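Local coordinates for GTPase-activating protein skywalker (Drosophila melanogaster, PDB 6R82) that acts as a GTPase-activating protein for Rab35, regulating synaptic vesicle protein recycling and turnover through endosomal trafficking; this chain is its TLDc domain, at residues Leu33-Glu38 with Leu44-Val49; Val82-Asp85 with Arg89-Tyr92. All blocks are in the same frame, centred on the assembly; numbering follows the deposited sequence.

Overall arrangement
Contact 1 lies in the body of the TLDc domain, where strand 30-36 meets helix 44-51; contact 2 belongs to the surface loop between strands 68-73 and 99-104, farther from the centre of the chain. They share no secondary-structure element, their centres are about 24 Å apart, and they follow one another along the chain. Chemistry follows place. Contact 1 is mainly aromatic and buried, with a single weak hydrogen bond between two hydroxyls at its margin. Contact 2 joins two irregular segments through one nearly straight backbone hydrogen bond, with polar and charged side chains beside it. Side-chain packing thus carries the first, main-chain bonding the second.

Contact 1: residues Leu33-Glu38 with Leu44-Val49; sequences LLYTTE and LTTFYV
Tyr35 and Phe47 carry this contact as a T-shaped pair: the edge of the Phe47 ring is turned to a face of the Tyr35 ring, with centroids 5.6 Å apart and planes at 79°. The closest carbons of the two side chains are Tyr35 CD2 and Phe47 CD2, 3.9 Å apart. With CG anti to the backbone N (chi1 -179°), the Tyr35 side chain leaves the strand and lays its ring against the helix. A CH-pi contact falls on the same face, Phe47 CA standing 4.1 Å from the Tyr35 ring centroid and 20° off the normal. The phenol therefore rests on helix backbone as well as on a neighbouring ring, and Tyr35 CE1 comes within 3.8 Å of Phe47 N.

The polar part is slight. Thr46 OG1 sits at the edge of the Tyr35 ring, near its plane, and makes a weak 3.3 Å hydrogen bond with Tyr35 OH. The stronger partner of this threonine hydroxyl is the carbonyl of Ser43, so the tyrosine adds a second, looser tie.

Farther out, Phe47 also meets Trp77 edge-to-face and packs on Val181 and Ile136. A classic beta bulge sets Leu34 and Tyr35 opposite the single residue Val181 of strand 173-185, and an ST turn follows, Glu38 N bonding to Thr36 OG1 at 3.2 Å. Through the T-shaped pair and its CH-pi contact, helix 44-51 packs on strand 30-36 of the antiparallel sheet of the TLDc fold.

Contact 2: residues Val82-Asp85 with Arg89-Tyr92; sequences VKDD and RQAY
The carboxylate of Asp84 and the amide of Gln90 have their planes 25° apart, but the two side chains cross at about a right angle and the amide reaches the carboxylate only with OE1. That oxygen stands above the carboxylate plane, off to the side of OD2, while Asp84 CB lies over a face of the amide, 3.9 Å from Gln90 CD. Asp84 OD2 and Gln90 OE1 are 3.4 Å apart, yet both are acceptors and form no bond. The carboxylate is held instead from within the turn, where Asp84 OD1 takes a hydrogen bond from Gln88 N. A bend in the Gln90 chain (chi2 -60°) brings its carbonyl oxygen toward the aspartate.

The backbone supplies the real link. Gln90 N donates to Val82 O at 2.9 Å, with a nearly straight N-H...O angle of 175°. Gln90 CB lies 3.6 Å from the same Val82 O. Beside the bond, Lys83 and Arg89 pair as a single beta bridge, their CA atoms 4.1 Å apart, and Lys83 CG packs against Arg89 CA at 4.1 Å. The Arg89 chain runs extended away from the bridge to bond through NH2 with Ala131 O and Asn81 OD1, tying the loop to neighbouring parts of the domain.

An alanine here could keep the backbone bond but would probably leave Asp84 CB without the amide face it lies against, opening a gap at that side of the loop.

Chemically, then, the loop is closed by main-chain bonding. Asp84 is engaged within its own turn, through OD1 and Gln88 N, and Lys83 NZ and Arg89 NE stay 6.6 Å apart, so any mutual repulsion is likely to be small.

Contact 1: residues Leu33-Glu38 with Leu44-Val49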
# COMPACT_ATOMS: atom_id res chain seq x y z
N LEU A 33 8.45 10.92 4.16
CA LEU A 33 8.41 10.44 2.79
C LEU A 33 9.62 9.55 2.51
O LEU A 33 10.75 10.03 2.56
CB LEU A 33 8.39 11.63 1.83
CG LEU A 33 8.46 11.24 0.36
CD1 LEU A 33 7.10 10.64 -0.03
CD2 LEU A 33 8.85 12.42 -0.54
N LEU A 34 9.38 8.27 2.22
CA LEU A 34 10.48 7.33 1.94
C LEU A 34 10.83 7.25 0.45
O LEU A 34 11.99 7.02 0.11
CB LEU A 34 10.13 5.91 2.41
CG LEU A 34 9.63 5.79 3.86
CD1 LEU A 34 9.18 4.36 4.15
CD2 LEU A 34 10.73 6.22 4.84
N TYR A 35 9.84 7.41 -0.43
CA TYR A 35 10.01 7.12 -1.84
C TYR A 35 8.94 7.86 -2.61
O TYR A 35 7.76 7.80 -2.24
CB TYR A 35 9.90 5.61 -2.13
CG TYR A 35 10.09 5.26 -3.62
CD1 TYR A 35 11.37 5.13 -4.16
CD2 TYR A 35 9.00 5.08 -4.46
CE1 TYR A 35 11.55 4.83 -5.50
CE2 TYR A 35 9.18 4.77 -5.81
CZ TYR A 35 10.46 4.65 -6.31
OH TYR A 35 10.65 4.35 -7.64
N THR A 36 9.34 8.52 -3.70
CA THR A 36 8.38 9.09 -4.63
C THR A 36 8.89 8.93 -6.06
O THR A 36 10.06 9.18 -6.35
CB THR A 36 8.10 10.57 -4.36
OG1 THR A 36 7.27 11.10 -5.40
CG2 THR A 36 9.39 11.36 -4.32
N THR A 37 7.98 8.53 -6.95
CA THR A 37 8.32 8.38 -8.36
C THR A 37 8.65 9.70 -9.02
O THR A 37 9.26 9.71 -10.10
CB THR A 37 7.16 7.71 -9.09
OG1 THR A 37 5.96 8.42 -8.80
CG2 THR A 37 7.00 6.28 -8.61
N GLU A 38 8.29 10.82 -8.39
CA GLU A 38 8.66 12.13 -8.91
C GLU A 38 10.14 12.45 -8.75
O GLU A 38 10.65 13.33 -9.46
CB GLU A 38 7.82 13.22 -8.23
CG GLU A 38 6.39 13.38 -8.79
CD GLU A 38 5.75 14.72 -8.41
OE1 GLU A 38 5.75 15.65 -9.25
OE2 GLU A 38 5.26 14.84 -7.26
N LEU A 44 10.79 -1.12 -9.30
CA LEU A 44 10.73 -1.88 -8.06
C LEU A 44 12.10 -1.96 -7.40
O LEU A 44 12.19 -1.90 -6.18
CB LEU A 44 10.17 -3.27 -8.33
CG LEU A 44 8.67 -3.26 -8.61
CD1 LEU A 44 8.12 -4.66 -8.63
CD2 LEU A 44 7.91 -2.42 -7.58
N THR A 45 13.16 -2.02 -8.21
CA THR A 45 14.51 -2.11 -7.66
C THR A 45 14.87 -0.90 -6.80
O THR A 45 15.40 -1.05 -5.69
CB THR A 45 15.52 -2.28 -8.80
OG1 THR A 45 15.23 -3.49 -9.52
CG2 THR A 45 16.93 -2.35 -8.25
N THR A 46 14.59 0.32 -7.28
CA THR A 46 14.87 1.48 -6.44
C THR A 46 13.84 1.61 -5.32
O THR A 46 14.19 2.09 -4.23
CB THR A 46 14.91 2.77 -7.27
OG1 THR A 46 13.65 2.99 -7.93
CG2 THR A 46 16.02 2.69 -8.32
N PHE A 47 12.61 1.18 -5.55
CA PHE A 47 11.59 1.14 -4.50
C PHE A 47 12.06 0.31 -3.30
O PHE A 47 12.01 0.78 -2.15
CB PHE A 47 10.29 0.58 -5.09
CG PHE A 47 9.19 0.32 -4.08
CD1 PHE A 47 9.09 -0.89 -3.43
CD2 PHE A 47 8.21 1.28 -3.86
CE1 PHE A 47 8.06 -1.14 -2.53
CE2 PHE A 47 7.17 1.04 -2.97
CZ PHE A 47 7.10 -0.17 -2.30
N TYR A 48 12.53 -0.92 -3.54
CA TYR A 48 12.96 -1.79 -2.45
C TYR A 48 14.13 -1.18 -1.69
O TYR A 48 14.14 -1.18 -0.45
CB TYR A 48 13.35 -3.18 -2.97
CG TYR A 48 12.20 -3.97 -3.53
CD1 TYR A 48 10.97 -3.99 -2.90
CD2 TYR A 48 12.35 -4.69 -4.72
CE1 TYR A 48 9.90 -4.71 -3.43
CE2 TYR A 48 11.29 -5.42 -5.25
CZ TYR A 48 10.08 -5.42 -4.61
OH TYR A 48 9.04 -6.14 -5.14
N VAL A 49 15.12 -0.68 -2.42
CA VAL A 49 16.32 -0.14 -1.78
C VAL A 49 15.94 0.94 -0.76
O VAL A 49 16.55 1.04 0.32
CB VAL A 49 17.29 0.39 -2.85
CG1 VAL A 49 18.38 1.21 -2.21
CG2 VAL A 49 17.88 -0.78 -3.68

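Contact 2: residues Val82-Asp85 with Arg89-Tyr92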
# COMPACT_ATOMS: atom_id res chain seq x y z
N VAL A 82 11.03 -14.15 2.68
CA VAL A 82 11.10 -15.11 3.78
C VAL A 82 10.68 -16.49 3.27
O VAL A 82 9.72 -16.63 2.50
CB VAL A 82 10.20 -14.64 4.93
CG1 VAL A 82 9.86 -15.78 5.88
CG2 VAL A 82 10.88 -13.46 5.69
N LYS A 83 11.42 -17.52 3.68
CA LYS A 83 11.08 -18.90 3.36
C LYS A 83 10.47 -19.60 4.57
O LYS A 83 10.83 -19.31 5.71
CB LYS A 83 12.32 -19.67 2.89
CG LYS A 83 13.09 -19.04 1.73
CD LYS A 83 14.29 -19.91 1.37
CE LYS A 83 15.52 -19.07 1.06
NZ LYS A 83 15.37 -18.28 -0.20
N ASP A 84 9.54 -20.53 4.32
CA ASP A 84 9.00 -21.36 5.40
C ASP A 84 10.00 -22.42 5.84
O ASP A 84 11.19 -22.34 5.49
CB ASP A 84 7.66 -22.00 4.98
CG ASP A 84 7.79 -23.06 3.85
OD1 ASP A 84 8.90 -23.45 3.43
OD2 ASP A 84 6.73 -23.50 3.37
N ASP A 85 9.55 -23.42 6.60
CA ASP A 85 10.47 -24.42 7.13
C ASP A 85 10.85 -25.49 6.11
O ASP A 85 11.88 -26.15 6.28
CB ASP A 85 9.88 -25.09 8.37
CG ASP A 85 10.93 -25.38 9.43
OD1 ASP A 85 12.13 -25.38 9.07
OD2 ASP A 85 10.57 -25.61 10.61
N ARG A 89 9.84 -20.33 -0.59
CA ARG A 89 9.56 -18.91 -0.44
C ARG A 89 8.07 -18.68 -0.21
O ARG A 89 7.22 -19.24 -0.92
CB ARG A 89 10.02 -18.17 -1.68
CG ARG A 89 9.99 -16.65 -1.56
CD ARG A 89 10.36 -16.09 -2.90
NE ARG A 89 10.56 -14.65 -2.96
CZ ARG A 89 9.65 -13.80 -3.42
NH1 ARG A 89 8.47 -14.24 -3.83
NH2 ARG A 89 9.92 -12.50 -3.48
N GLN A 90 7.74 -17.85 0.77
CA GLN A 90 6.35 -17.53 1.05
C GLN A 90 5.89 -16.41 0.15
O GLN A 90 6.51 -15.34 0.10
CB GLN A 90 6.18 -17.15 2.52
CG GLN A 90 6.37 -18.32 3.47
CD GLN A 90 5.37 -19.44 3.20
OE1 GLN A 90 5.67 -20.38 2.46
NE2 GLN A 90 4.18 -19.33 3.79
N ALA A 91 4.79 -16.63 -0.57
CA ALA A 91 4.25 -15.60 -1.45
C ALA A 91 3.74 -14.41 -0.64
O ALA A 91 4.28 -13.30 -0.73
CB ALA A 91 3.14 -16.17 -2.33
N TYR A 92 2.73 -14.63 0.19
CA TYR A 92 2.04 -13.56 0.89
C TYR A 92 2.54 -13.43 2.32
O TYR A 92 2.80 -14.43 2.99
CB TYR A 92 0.52 -13.80 0.88
CG TYR A 92 -0.14 -13.33 -0.39
CD1 TYR A 92 -0.50 -12.00 -0.54
CD2 TYR A 92 -0.39 -14.21 -1.45
CE1 TYR A 92 -1.10 -11.54 -1.70
CE2 TYR A 92 -1.01 -13.76 -2.63
CZ TYR A 92 -1.35 -12.43 -2.74
OH TYR A 92 -1.95 -11.94 -3.88